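Local atomic coordinates of 24-sterol C-methyltransferase (Haloferax volcanii, PDB entry 6F5Z), a protein that probably transfers methyl groups from S-adenosylmethionine as a putative methyltransferase, working in complex with the activator protein Trm112. Residues B[166-169]-B[170-174]; B[201-205]-B[206-210]; B[75-78]-B[79-83]. All coordinates share one frame; numbering follows the deposited sequence.

Contact 1 (B[166-169]-B[170-174])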
loop_
_atom_site.group_PDB
_atom_site.type_symbol
_atom_site.label_atom_id
_atom_site.label_comp_id
_atom_site.label_asym_id
_atom_site.label_seq_id
_atom_site.Cartn_x
_atom_site.Cartn_y
_atom_site.Cartn_z
ATOM N N ALA B 166 3.757 -15.256 -0.499
ATOM C CA ALA B 166 4.100 -15.291 -1.938
ATOM C C ALA B 166 2.946 -15.772 -2.800
ATOM O O ALA B 166 2.693 -15.231 -3.887
ATOM C CB ALA B 166 5.350 -16.143 -2.167
ATOM N N GLU B 167 2.221 -16.781 -2.328
ATOM C CA GLU B 167 1.076 -17.272 -3.101
ATOM C C GLU B 167 -0.027 -16.232 -3.257
ATOM O O GLU B 167 -0.691 -16.178 -4.303
ATOM C CB GLU B 167 0.524 -18.557 -2.497
ATOM C CG GLU B 167 1.416 -19.753 -2.839
ATOM C CD GLU B 167 1.133 -21.012 -2.040
ATOM O OE1 GLU B 167 0.752 -20.911 -0.852
ATOM O OE2 GLU B 167 1.357 -22.112 -2.596
ATOM N N TYR B 168 -0.249 -15.386 -2.218
ATOM C CA TYR B 168 -1.244 -14.314 -2.346
ATOM C C TYR B 168 -0.753 -13.312 -3.404
ATOM O O TYR B 168 -1.539 -12.905 -4.245
ATOM C CB TYR B 168 -1.402 -13.559 -1.011
ATOM C CG TYR B 168 -2.518 -14.141 -0.177
ATOM C CD1 TYR B 168 -3.844 -13.755 -0.380
ATOM C CD2 TYR B 168 -2.263 -15.105 0.807
ATOM C CE1 TYR B 168 -4.887 -14.329 0.345
ATOM C CE2 TYR B 168 -3.303 -15.654 1.567
ATOM C CZ TYR B 168 -4.615 -15.295 1.302
ATOM O OH TYR B 168 -5.651 -15.867 1.989
ATOM N N ARG B 169 0.550 -12.978 -3.428
ATOM C CA ARG B 169 1.025 -12.013 -4.437
ATOM C C ARG B 169 0.882 -12.605 -5.845
ATOM O O ARG B 169 0.425 -11.914 -6.766
ATOM C CB ARG B 169 2.490 -11.607 -4.177
ATOM C CG ARG B 169 2.704 -10.977 -2.804
ATOM C CD ARG B 169 4.035 -10.212 -2.663
ATOM N NE ARG B 169 5.202 -11.020 -3.025
ATOM C CZ ARG B 169 5.815 -11.858 -2.190
ATOM N NH1 ARG B 169 5.329 -12.068 -0.965
ATOM N NH2 ARG B 169 6.904 -12.517 -2.578
ATOM N N GLU B 170 1.272 -13.887 -5.994
ATOM C CA GLU B 170 1.186 -14.540 -7.290
ATOM C C GLU B 170 -0.259 -14.631 -7.758
ATOM O O GLU B 170 -0.541 -14.373 -8.926
ATOM C CB GLU B 170 1.803 -15.948 -7.208
ATOM C CG GLU B 170 3.306 -15.951 -6.925
ATOM C CD GLU B 170 3.903 -17.238 -6.362
ATOM O OE1 GLU B 170 3.183 -18.259 -6.272
ATOM O OE2 GLU B 170 5.100 -17.221 -5.996
ATOM N N ALA B 171 -1.198 -14.984 -6.847
ATOM C CA ALA B 171 -2.606 -15.122 -7.248
ATOM C C ALA B 171 -3.165 -13.755 -7.653
ATOM O O ALA B 171 -3.972 -13.677 -8.581
ATOM C CB ALA B 171 -3.418 -15.667 -6.085
ATOM N N PHE B 172 -2.796 -12.675 -6.933
ATOM C CA PHE B 172 -3.300 -11.356 -7.308
ATOM C C PHE B 172 -2.831 -11.015 -8.721
ATOM O O PHE B 172 -3.646 -10.621 -9.542
ATOM C CB PHE B 172 -2.741 -10.300 -6.351
ATOM C CG PHE B 172 -3.587 -10.042 -5.121
ATOM C CD1 PHE B 172 -4.166 -11.094 -4.424
ATOM C CD2 PHE B 172 -3.713 -8.759 -4.612
ATOM C CE1 PHE B 172 -4.900 -10.861 -3.236
ATOM C CE2 PHE B 172 -4.490 -8.520 -3.468
ATOM C CZ PHE B 172 -5.048 -9.567 -2.776
ATOM N N ARG B 173 -1.551 -11.260 -9.004
ATOM C CA ARG B 173 -1.036 -10.937 -10.350
ATOM C C ARG B 173 -1.714 -11.822 -11.394
ATOM O O ARG B 173 -2.030 -11.327 -12.476
ATOM C CB ARG B 173 0.483 -11.100 -10.405
ATOM C CG ARG B 173 1.196 -10.129 -9.464
ATOM C CD ARG B 173 2.700 -10.059 -9.678
ATOM N NE ARG B 173 3.340 -9.227 -8.643
ATOM C CZ ARG B 173 4.075 -9.697 -7.636
ATOM N NH1 ARG B 173 4.285 -11.004 -7.510
ATOM N NH2 ARG B 173 4.613 -8.865 -6.757
ATOM N N ASP B 174 -1.936 -13.132 -11.075
ATOM C CA ASP B 174 -2.592 -14.014 -12.052
ATOM C C ASP B 174 -4.019 -13.552 -12.376
ATOM O O ASP B 174 -4.520 -13.812 -13.484
ATOM C CB ASP B 174 -2.562 -15.469 -11.593
ATOM C CG ASP B 174 -1.187 -16.103 -11.605
ATOM O OD1 ASP B 174 -0.271 -15.527 -12.233
ATOM O OD2 ASP B 174 -1.021 -17.182 -10.982
#
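Y168 and F172 meet one turn apart on helix 165-174. CE1 of F172 comes to the edge of the Y168 ring, near its plane, with 4.2 Å from Y168 CD1 to F172 CE1. The backbone bond between the same residues, F172 N to Y168 O, is 3.0 Å long and fairly straight at 160°. CD1 of F172 also lies 3.2 Å from Y168 O.

R169 and R173 make the second pair. NH1 of R173 lies 3.8 Å from CB of R169. The R169 chain bends at its third torsion (chi3 -54°), which folds its guanidinium back until A166 CA lies over one face, toward its rim. NH2 of R173 stands at the edge of that guanidinium, 4.3 Å from R169 NE. A shared anion probably offsets the closeness of the two positive groups. E37 of the second subunit, another copy of this protein, forms salt bridges with both R169 NE and R173 NH2. R169 NH1 is also hydrogen-bonded to Q182, which helps fix the group.

The E170 side chain folds back beside A166, its CG 3.2 Å from A166 O. The same carbonyl takes the E170 N bond of 2.9 Å. E167 turns its OE1 back to the backbone N of S164.

On the buried side, A171 and F172 rest on helix 119-129, and Y168 and F172 reach strands 134-140 and 218-224. The ring of F172 meets that of F136, and Y168 meets W163 edge-to-face. This is an amphipathic helix packed on the sheet of a Rossmann-like methyltransferase fold, with its arginine side turned to a subunit interface.

Contact 2 (B[201-205]-B[206-210])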
loop_
_atom_site.group_PDB
_atom_site.type_symbol
_atom_site.label_atom_id
_atom_site.label_comp_id
_atom_site.label_asym_id
_atom_site.label_seq_id
_atom_site.Cartn_x
_atom_site.Cartn_y
_atom_site.Cartn_z
ATOM N N ASP B 201 -6.341 -22.636 26.991
ATOM C CA ASP B 201 -7.116 -23.456 26.066
ATOM C C ASP B 201 -6.510 -23.438 24.644
ATOM O O ASP B 201 -6.468 -24.466 23.986
ATOM C CB ASP B 201 -8.603 -23.031 26.043
ATOM C CG ASP B 201 -8.906 -21.541 25.849
ATOM O OD1 ASP B 201 -8.037 -20.703 26.176
ATOM O OD2 ASP B 201 -10.034 -21.215 25.418
ATOM N N ASP B 202 -6.001 -22.285 24.200
ATOM C CA ASP B 202 -5.455 -22.174 22.852
ATOM C C ASP B 202 -3.924 -22.359 22.729
ATOM O O ASP B 202 -3.438 -22.754 21.657
ATOM C CB ASP B 202 -5.855 -20.810 22.259
ATOM C CG ASP B 202 -7.352 -20.579 22.113
ATOM O OD1 ASP B 202 -8.066 -21.536 21.753
ATOM O OD2 ASP B 202 -7.799 -19.416 22.298
ATOM N N TRP B 203 -3.162 -22.047 23.792
ATOM C CA TRP B 203 -1.710 -21.973 23.674
ATOM C C TRP B 203 -0.972 -22.817 24.632
ATOM O O TRP B 203 -1.223 -22.707 25.834
ATOM C CB TRP B 203 -1.281 -20.500 23.862
ATOM C CG TRP B 203 -1.996 -19.611 22.898
ATOM C CD1 TRP B 203 -3.100 -18.854 23.144
ATOM C CD2 TRP B 203 -1.766 -19.540 21.485
ATOM N NE1 TRP B 203 -3.556 -18.280 21.975
ATOM C CE2 TRP B 203 -2.736 -18.660 20.947
ATOM C CE3 TRP B 203 -0.775 -20.064 20.637
ATOM C CZ2 TRP B 203 -2.805 -18.369 19.588
ATOM C CZ3 TRP B 203 -0.853 -19.784 19.286
ATOM C CH2 TRP B 203 -1.876 -18.972 18.773
ATOM N N GLU B 204 0.018 -23.565 24.139
ATOM C CA GLU B 204 0.830 -24.411 25.001
ATOM C C GLU B 204 1.926 -23.619 25.702
ATOM O O GLU B 204 2.339 -23.986 26.796
ATOM C CB GLU B 204 1.418 -25.599 24.211
ATOM C CG GLU B 204 2.515 -25.255 23.210
ATOM C CD GLU B 204 2.694 -26.150 21.995
ATOM O OE1 GLU B 204 2.565 -27.390 22.128
ATOM O OE2 GLU B 204 3.018 -25.607 20.912
ATOM N N THR B 205 2.441 -22.555 25.039
ATOM C CA THR B 205 3.520 -21.737 25.595
ATOM C C THR B 205 3.220 -20.278 25.290
ATOM O O THR B 205 2.515 -19.966 24.308
ATOM C CB THR B 205 4.885 -22.068 24.939
ATOM O OG1 THR B 205 4.882 -21.719 23.541
ATOM C CG2 THR B 205 5.318 -23.542 25.123
ATOM N N ARG B 206 3.739 -19.404 26.144
ATOM C CA ARG B 206 3.618 -17.964 25.930
ATOM C C ARG B 206 4.319 -17.585 24.617
ATOM O O ARG B 206 3.820 -16.707 23.892
ATOM C CB ARG B 206 4.285 -17.243 27.099
ATOM C CG ARG B 206 3.887 -15.776 27.178
ATOM C CD ARG B 206 4.526 -15.052 28.363
ATOM N NE ARG B 206 4.045 -13.674 28.435
ATOM C CZ ARG B 206 4.488 -12.677 27.664
ATOM N NH1 ARG B 206 5.496 -12.882 26.810
ATOM N NH2 ARG B 206 3.961 -11.461 27.772
ATOM N N GLU B 207 5.487 -18.192 24.324
ATOM C CA GLU B 207 6.258 -17.884 23.111
ATOM C C GLU B 207 5.388 -18.039 21.864
ATOM O O GLU B 207 5.499 -17.246 20.924
ATOM C CB GLU B 207 7.488 -18.821 22.958
ATOM C CG GLU B 207 8.634 -18.533 23.913
ATOM C CD GLU B 207 8.601 -19.219 25.272
ATOM O OE1 GLU B 207 7.499 -19.565 25.768
ATOM O OE2 GLU B 207 9.681 -19.265 25.908
ATOM N N ALA B 208 4.545 -19.091 21.846
ATOM C CA ALA B 208 3.698 -19.328 20.669
ATOM C C ALA B 208 2.630 -18.251 20.538
ATOM O O ALA B 208 2.353 -17.785 19.424
ATOM C CB ALA B 208 3.051 -20.716 20.778
ATOM N N MET B 209 2.059 -17.822 21.657
ATOM C CA MET B 209 1.032 -16.779 21.628
ATOM C C MET B 209 1.655 -15.461 21.162
ATOM O O MET B 209 1.061 -14.743 20.343
ATOM C CB MET B 209 0.379 -16.622 23.008
ATOM C CG MET B 209 -0.865 -15.788 22.940
ATOM S SD MET B 209 -1.687 -15.759 24.556
ATOM C CE MET B 209 -3.227 -14.895 24.069
ATOM N N VAL B 210 2.854 -15.129 21.675
ATOM C CA VAL B 210 3.518 -13.880 21.281
ATOM C C VAL B 210 3.791 -13.951 19.779
ATOM O O VAL B 210 3.530 -12.976 19.080
ATOM C CB VAL B 210 4.835 -13.661 22.072
ATOM C CG1 VAL B 210 5.658 -12.519 21.479
ATOM C CG2 VAL B 210 4.535 -13.384 23.533
#
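W203 has its CG anti to its own carbonyl carbon (chi1 -55°), and M209 has its CG anti to the backbone N (chi1 -168°) with an extended chain beyond. These torsions lay the methionine across one indole face. CG of M209 sits 3.8 Å from the centroid of the W203 five-membered ring and only 9° off its normal, a CH-pi contact. SD of M209 comes in obliquely, 3.7 Å from W203 CD1, which adds a Met-aromatic contact. The two side chains cross at about a right angle. CB of A208 packs 3.9 Å from CE3 on the six-membered ring of W203.

T205 is the N-cap of helix 206-216. Its OG1 accepts from A208 N at 3.1 Å, and weak bonds run from A208 N and M209 N to T205 O. The N-cap closes the start of the helix whose first turn bears M209.

With an alanine at W203 the indole is gone, and M209 would probably lose its flat partner and be less firmly held. F198 packs against both W203 and M209, and the ring of H148 meets the indole. R206 points to another part of the loop, its NE bonded to P193 O.

Contact 3 (B[75-78]-B[79-83])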
loop_
_atom_site.group_PDB
_atom_site.type_symbol
_atom_site.label_atom_id
_atom_site.label_comp_id
_atom_site.label_asym_id
_atom_site.label_seq_id
_atom_site.Cartn_x
_atom_site.Cartn_y
_atom_site.Cartn_z
ATOM N N VAL B 75 -26.138 -10.689 7.737
ATOM C CA VAL B 75 -26.451 -9.361 7.189
ATOM C C VAL B 75 -27.679 -8.733 7.858
ATOM O O VAL B 75 -27.719 -7.515 7.955
ATOM C CB VAL B 75 -26.515 -9.259 5.667
ATOM C CG1 VAL B 75 -25.106 -9.171 5.076
ATOM C CG2 VAL B 75 -27.313 -10.410 5.064
ATOM N N GLN B 76 -28.616 -9.556 8.407
ATOM C CA GLN B 76 -29.727 -9.002 9.200
ATOM C C GLN B 76 -29.123 -8.299 10.408
ATOM O O GLN B 76 -29.490 -7.156 10.700
ATOM C CB GLN B 76 -30.673 -10.129 9.673
ATOM C CG GLN B 76 -31.636 -10.625 8.599
ATOM C CD GLN B 76 -32.291 -11.936 8.977
ATOM O OE1 GLN B 76 -32.613 -12.199 10.145
ATOM N NE2 GLN B 76 -32.506 -12.792 7.990
ATOM N N ASN B 77 -28.140 -8.950 11.079
ATOM C CA ASN B 77 -27.457 -8.340 12.197
ATOM C C ASN B 77 -26.711 -7.062 11.805
ATOM O O ASN B 77 -26.859 -6.035 12.468
ATOM C CB ASN B 77 -26.509 -9.334 12.844
ATOM C CG ASN B 77 -27.209 -10.467 13.550
ATOM O OD1 ASN B 77 -28.438 -10.567 13.589
ATOM N ND2 ASN B 77 -26.423 -11.327 14.134
ATOM N N ALA B 78 -25.896 -7.141 10.726
ATOM C CA ALA B 78 -25.122 -5.988 10.261
ATOM C C ALA B 78 -26.018 -4.774 10.011
ATOM O O ALA B 78 -25.677 -3.676 10.449
ATOM C CB ALA B 78 -24.354 -6.355 9.005
ATOM N N ARG B 79 -27.168 -4.987 9.388
ATOM C CA ARG B 79 -28.136 -3.905 9.122
ATOM C C ARG B 79 -28.669 -3.323 10.450
ATOM O O ARG B 79 -28.699 -2.103 10.624
ATOM C CB ARG B 79 -29.266 -4.430 8.243
ATOM C CG ARG B 79 -30.295 -3.356 7.886
ATOM C CD ARG B 79 -31.277 -3.837 6.836
ATOM N NE ARG B 79 -32.219 -2.780 6.453
ATOM C CZ ARG B 79 -33.343 -2.486 7.107
ATOM N NH1 ARG B 79 -33.680 -3.160 8.201
ATOM N NH2 ARG B 79 -34.132 -1.508 6.679
ATOM N N ALA B 80 -29.000 -4.202 11.419
ATOM C CA ALA B 80 -29.472 -3.757 12.740
ATOM C C ALA B 80 -28.439 -2.892 13.473
ATOM O O ALA B 80 -28.817 -1.994 14.213
ATOM C CB ALA B 80 -29.827 -4.973 13.585
ATOM N N TYR B 81 -27.124 -3.083 13.199
ATOM C CA TYR B 81 -26.070 -2.320 13.855
ATOM C C TYR B 81 -25.739 -1.036 13.127
ATOM O O TYR B 81 -24.858 -0.300 13.576
ATOM C CB TYR B 81 -24.773 -3.142 13.950
ATOM C CG TYR B 81 -24.904 -4.528 14.548
ATOM C CD1 TYR B 81 -25.706 -4.759 15.667
ATOM C CD2 TYR B 81 -24.150 -5.590 14.058
ATOM C CE1 TYR B 81 -25.801 -6.027 16.235
ATOM C CE2 TYR B 81 -24.232 -6.856 14.619
ATOM C CZ TYR B 81 -25.060 -7.071 15.708
ATOM O OH TYR B 81 -25.155 -8.319 16.252
ATOM N N THR B 82 -26.405 -0.788 11.998
ATOM C CA THR B 82 -26.037 0.356 11.155
ATOM C C THR B 82 -27.066 1.482 11.237
ATOM O O THR B 82 -28.242 1.224 11.070
ATOM C CB THR B 82 -25.769 -0.174 9.721
ATOM O OG1 THR B 82 -24.803 -1.255 9.775
ATOM C CG2 THR B 82 -25.273 0.912 8.792
ATOM N N ASP B 83 -26.616 2.727 11.470
ATOM C CA ASP B 83 -27.512 3.884 11.631
ATOM C C ASP B 83 -27.590 4.792 10.385
ATOM O O ASP B 83 -27.817 5.998 10.514
ATOM C CB ASP B 83 -27.144 4.685 12.889
ATOM C CG ASP B 83 -27.285 3.924 14.204
ATOM O OD1 ASP B 83 -28.150 3.013 14.281
ATOM O OD2 ASP B 83 -26.525 4.232 15.154
#
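The Y81 ring carries the carbonyl of N77 over one face, with N77 O 3.1 Å above the ring plane and offset toward the rim. The nearest ring atoms are CG and CD2, and Y81 CG is 3.2 Å from N77 O. The side chains of N77 and Y81 run side by side in the same direction, and their amide and ring planes are 51° apart. CB of N77 lies 3.8 Å from Y81 CE2. Both ends point to one acceptor: D16 OD2 takes hydrogen bonds from Y81 OH and N77 ND2. K17 makes a cation-pi contact with the ring.

Helix 72-80 ends at this pair. R79 N still bonds to V75 O at 3.0 Å, and A80 N to Q76 O. Y81 N reaches N77 O and A78 O only weakly. A78 O also accepts from T82 OG1 at 2.7 Å. OG1 stands beside the T82 backbone N (chi1 -53°), which turns it back toward the helix. R54 NH1 also bonds to OG1.

A78 and V75 pack on F89 of strand 87-91, within the beta-alpha-beta unit of the methyltransferase domain. A side-chain hydroxyl thus serves a carbonyl at the C-terminal end of the helix, and a shared carboxylate holds N77 and Y81 together. Two donors on D16 OD2 would probably favour its ionised form.

How the contacts relate
All three contacts are local, and none touches another. Contact 3 comes first along the chain, then contact 1, then contact 2. Contacts 1 and 3 lie on opposite sides of the chain's centre, with centres 33 Å and nearest atoms about 21 Å apart. The bound S-adenosyl-L-homocysteine is nearer contact 3: the V75 side chain is about 8 Å from it, and that of Y168 in contact 1 about 12 Å. Contact 2 sits at the surface, its centre 30 Å from that of contact 1. Contact 1 faces the second subunit, and contact 3 faces the chain of the UPF0434 family protein. No other chain of the assembly touches contact 2.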